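Side-chain contact in ESSB (PDB 2YNQ), which is an integral membrane component of the type VII secretion system, here represented by its extracellular domain: residues E100-I105 with R143-S148. Numbering follows the deposited sequence.
Sequences EDRDLI and RERKES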
loop_
_atom_site.group_PDB
_atom_site.type_symbol
_atom_site.label_atom_id
_atom_site.label_comp_id
_atom_site.label_asym_id
_atom_site.label_seq_id
_atom_site.Cartn_x
_atom_site.Cartn_y
_atom_site.Cartn_z
ATOM N N GLU D 100 -16.966 12.683 4.985
ATOM C CA GLU D 100 -16.794 12.622 6.433
ATOM C C GLU D 100 -16.485 11.195 6.908
ATOM O O GLU D 100 -17.028 10.723 7.903
ATOM C CB GLU D 100 -18.010 13.212 7.156
ATOM C CG GLU D 100 -18.320 14.638 6.725
ATOM C CD GLU D 100 -19.365 15.297 7.598
ATOM O OE1 GLU D 100 -20.570 15.039 7.411
ATOM O OE2 GLU D 100 -18.971 16.081 8.474
ATOM N N ASP D 101 -15.612 10.516 6.181
ATOM C CA ASP D 101 -15.174 9.187 6.562
ATOM C C ASP D 101 -13.774 9.326 7.154
ATOM O O ASP D 101 -12.808 9.592 6.425
ATOM C CB ASP D 101 -15.160 8.268 5.335
ATOM C CG ASP D 101 -14.873 6.810 5.684
ATOM O OD1 ASP D 101 -13.889 6.532 6.434
ATOM O OD2 ASP D 101 -15.643 5.943 5.189
ATOM N N ARG D 102 -13.672 9.155 8.468
ATOM C CA ARG D 102 -12.432 9.455 9.218
ATOM C C ARG D 102 -11.205 8.728 8.676
ATOM O O ARG D 102 -10.205 9.353 8.332
ATOM C CB ARG D 102 -12.616 9.152 10.705
ATOM C CG ARG D 102 -11.417 9.508 11.552
ATOM C CD ARG D 102 -11.047 8.351 12.471
ATOM N NE ARG D 102 -12.181 7.953 13.287
ATOM C CZ ARG D 102 -12.748 6.750 13.297
ATOM N NH1 ARG D 102 -12.292 5.756 12.553
ATOM N NH2 ARG D 102 -13.780 6.540 14.095
ATOM N N ASP D 103 -11.297 7.408 8.570
ATOM C CA ASP D 103 -10.161 6.603 8.157
ATOM C C ASP D 103 -9.773 6.808 6.712
ATOM O O ASP D 103 -8.616 6.574 6.347
ATOM C CB ASP D 103 -10.411 5.145 8.490
ATOM C CG ASP D 103 -10.727 4.952 9.970
ATOM O OD1 ASP D 103 -10.117 5.656 10.812
ATOM O OD2 ASP D 103 -11.598 4.131 10.295
ATOM N N LEU D 104 -10.713 7.293 5.899
ATOM C CA LEU D 104 -10.397 7.626 4.533
ATOM C C LEU D 104 -9.635 8.944 4.482
ATOM O O LEU D 104 -8.715 9.096 3.678
ATOM C CB LEU D 104 -11.648 7.627 3.632
ATOM C CG LEU D 104 -12.308 6.265 3.318
ATOM C CD1 LEU D 104 -13.328 6.399 2.194
ATOM C CD2 LEU D 104 -11.321 5.177 2.967
ATOM N N ILE D 105 -9.993 9.887 5.343
ATOM C CA ILE D 105 -9.240 11.140 5.446
ATOM C C ILE D 105 -7.828 10.813 5.883
ATOM O O ILE D 105 -6.859 11.271 5.273
ATOM C CB ILE D 105 -9.881 12.157 6.429
ATOM C CG1 ILE D 105 -11.299 12.531 5.960
ATOM C CG2 ILE D 105 -8.987 13.393 6.579
ATOM C CD1 ILE D 105 -12.158 13.324 6.985
ATOM N N ARG D 143 -6.415 10.029 17.433
ATOM C CA ARG D 143 -6.896 10.200 18.800
ATOM C C ARG D 143 -8.412 10.011 18.835
ATOM O O ARG D 143 -8.937 9.363 19.745
ATOM C CB ARG D 143 -6.492 11.567 19.369
ATOM C CG ARG D 143 -6.761 11.723 20.855
ATOM C CD ARG D 143 -6.052 12.940 21.438
ATOM N NE ARG D 143 -4.590 12.814 21.419
ATOM C CZ ARG D 143 -3.787 13.453 20.570
ATOM N NH1 ARG D 143 -4.291 14.283 19.662
ATOM N NH2 ARG D 143 -2.474 13.267 20.640
ATOM N N GLU D 144 -9.105 10.550 17.830
ATOM C CA GLU D 144 -10.565 10.426 17.755
ATOM C C GLU D 144 -11.041 8.984 17.575
ATOM O O GLU D 144 -12.030 8.573 18.206
ATOM C CB GLU D 144 -11.151 11.336 16.676
ATOM C CG GLU D 144 -11.290 12.773 17.130
ATOM C CD GLU D 144 -11.724 13.710 16.024
ATOM O OE1 GLU D 144 -11.998 13.243 14.894
ATOM O OE2 GLU D 144 -11.787 14.929 16.290
ATOM N N ARG D 145 -10.331 8.228 16.735
ATOM C CA ARG D 145 -10.631 6.818 16.528
ATOM C C ARG D 145 -10.494 6.043 17.834
ATOM O O ARG D 145 -11.386 5.276 18.206
ATOM C CB ARG D 145 -9.729 6.213 15.452
ATOM C CG ARG D 145 -10.081 4.774 15.099
ATOM C CD ARG D 145 -9.113 4.157 14.082
ATOM N NE ARG D 145 -7.706 4.303 14.468
ATOM C CZ ARG D 145 -7.126 3.691 15.499
ATOM N NH1 ARG D 145 -7.824 2.881 16.286
ATOM N NH2 ARG D 145 -5.842 3.900 15.755
ATOM N N LYS D 146 -9.380 6.266 18.528
ATOM C CA LYS D 146 -9.101 5.582 19.787
ATOM C C LYS D 146 -10.187 5.827 20.844
ATOM O O LYS D 146 -10.608 4.897 21.534
ATOM C CB LYS D 146 -7.710 5.967 20.306
ATOM C CG LYS D 146 -6.619 4.938 19.987
ATOM C CD LYS D 146 -5.204 5.510 20.121
ATOM C CE LYS D 146 -4.778 6.223 18.831
ATOM N NZ LYS D 146 -3.379 6.729 18.840
ATOM N N GLU D 147 -10.650 7.071 20.946
ATOM C CA GLU D 147 -11.708 7.446 21.890
ATOM C C GLU D 147 -13.081 6.866 21.531
ATOM O O GLU D 147 -13.866 6.504 22.421
ATOM C CB GLU D 147 -11.784 8.968 22.038
ATOM C CG GLU D 147 -10.790 9.527 23.061
ATOM C CD GLU D 147 -10.613 11.036 22.964
ATOM O OE1 GLU D 147 -11.630 11.759 22.840
ATOM O OE2 GLU D 147 -9.451 11.501 23.021
ATOM N N SER D 148 -13.364 6.787 20.230
ATOM C CA SER D 148 -14.552 6.103 19.739
ATOM C C SER D 148 -14.535 4.646 20.201
ATOM O O SER D 148 -15.505 4.172 20.802
ATOM C CB SER D 148 -14.631 6.188 18.213
ATOM O OG SER D 148 -15.650 5.348 17.704
#
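R102 lays one face of its guanidinium over the aliphatic stem of R145: R145 CB sits 3.6 Å above the plane, offset toward its rim, and R102 NH1 comes to 3.5 Å from R145 CG. The two guanidinium planes stand 86° apart, and no hydrogen bond crosses, so the contact is one of a flat polar group on methylenes. Beside it D103 OD1 approaches R145 CD at 3.7 Å. The turn of the R102 head is fixed within its own helix by a salt bridge, NH1 to D103 OD1 at 2.8 Å with an N-H...O angle of 164°; the oxygen lies in the guanidinium plane. With CG anti to the backbone N (chi1 -177°) and bends at chi2 and chi3, R102 reaches the other helix. A leucine here would probably leave D103 without its charged mate and uncover the R145 stem. R145 sends its own charge elsewhere, to E142 and E149 of its own helix and to E60 of the second subunit. D101 N-caps helix 102-118, OD1 taking a weak bond from L104 N at 3.3 Å. The contact joins the start of that helix to the C-terminal part of helix 124-152, while L104 packs on helices 75-85 and 89-99.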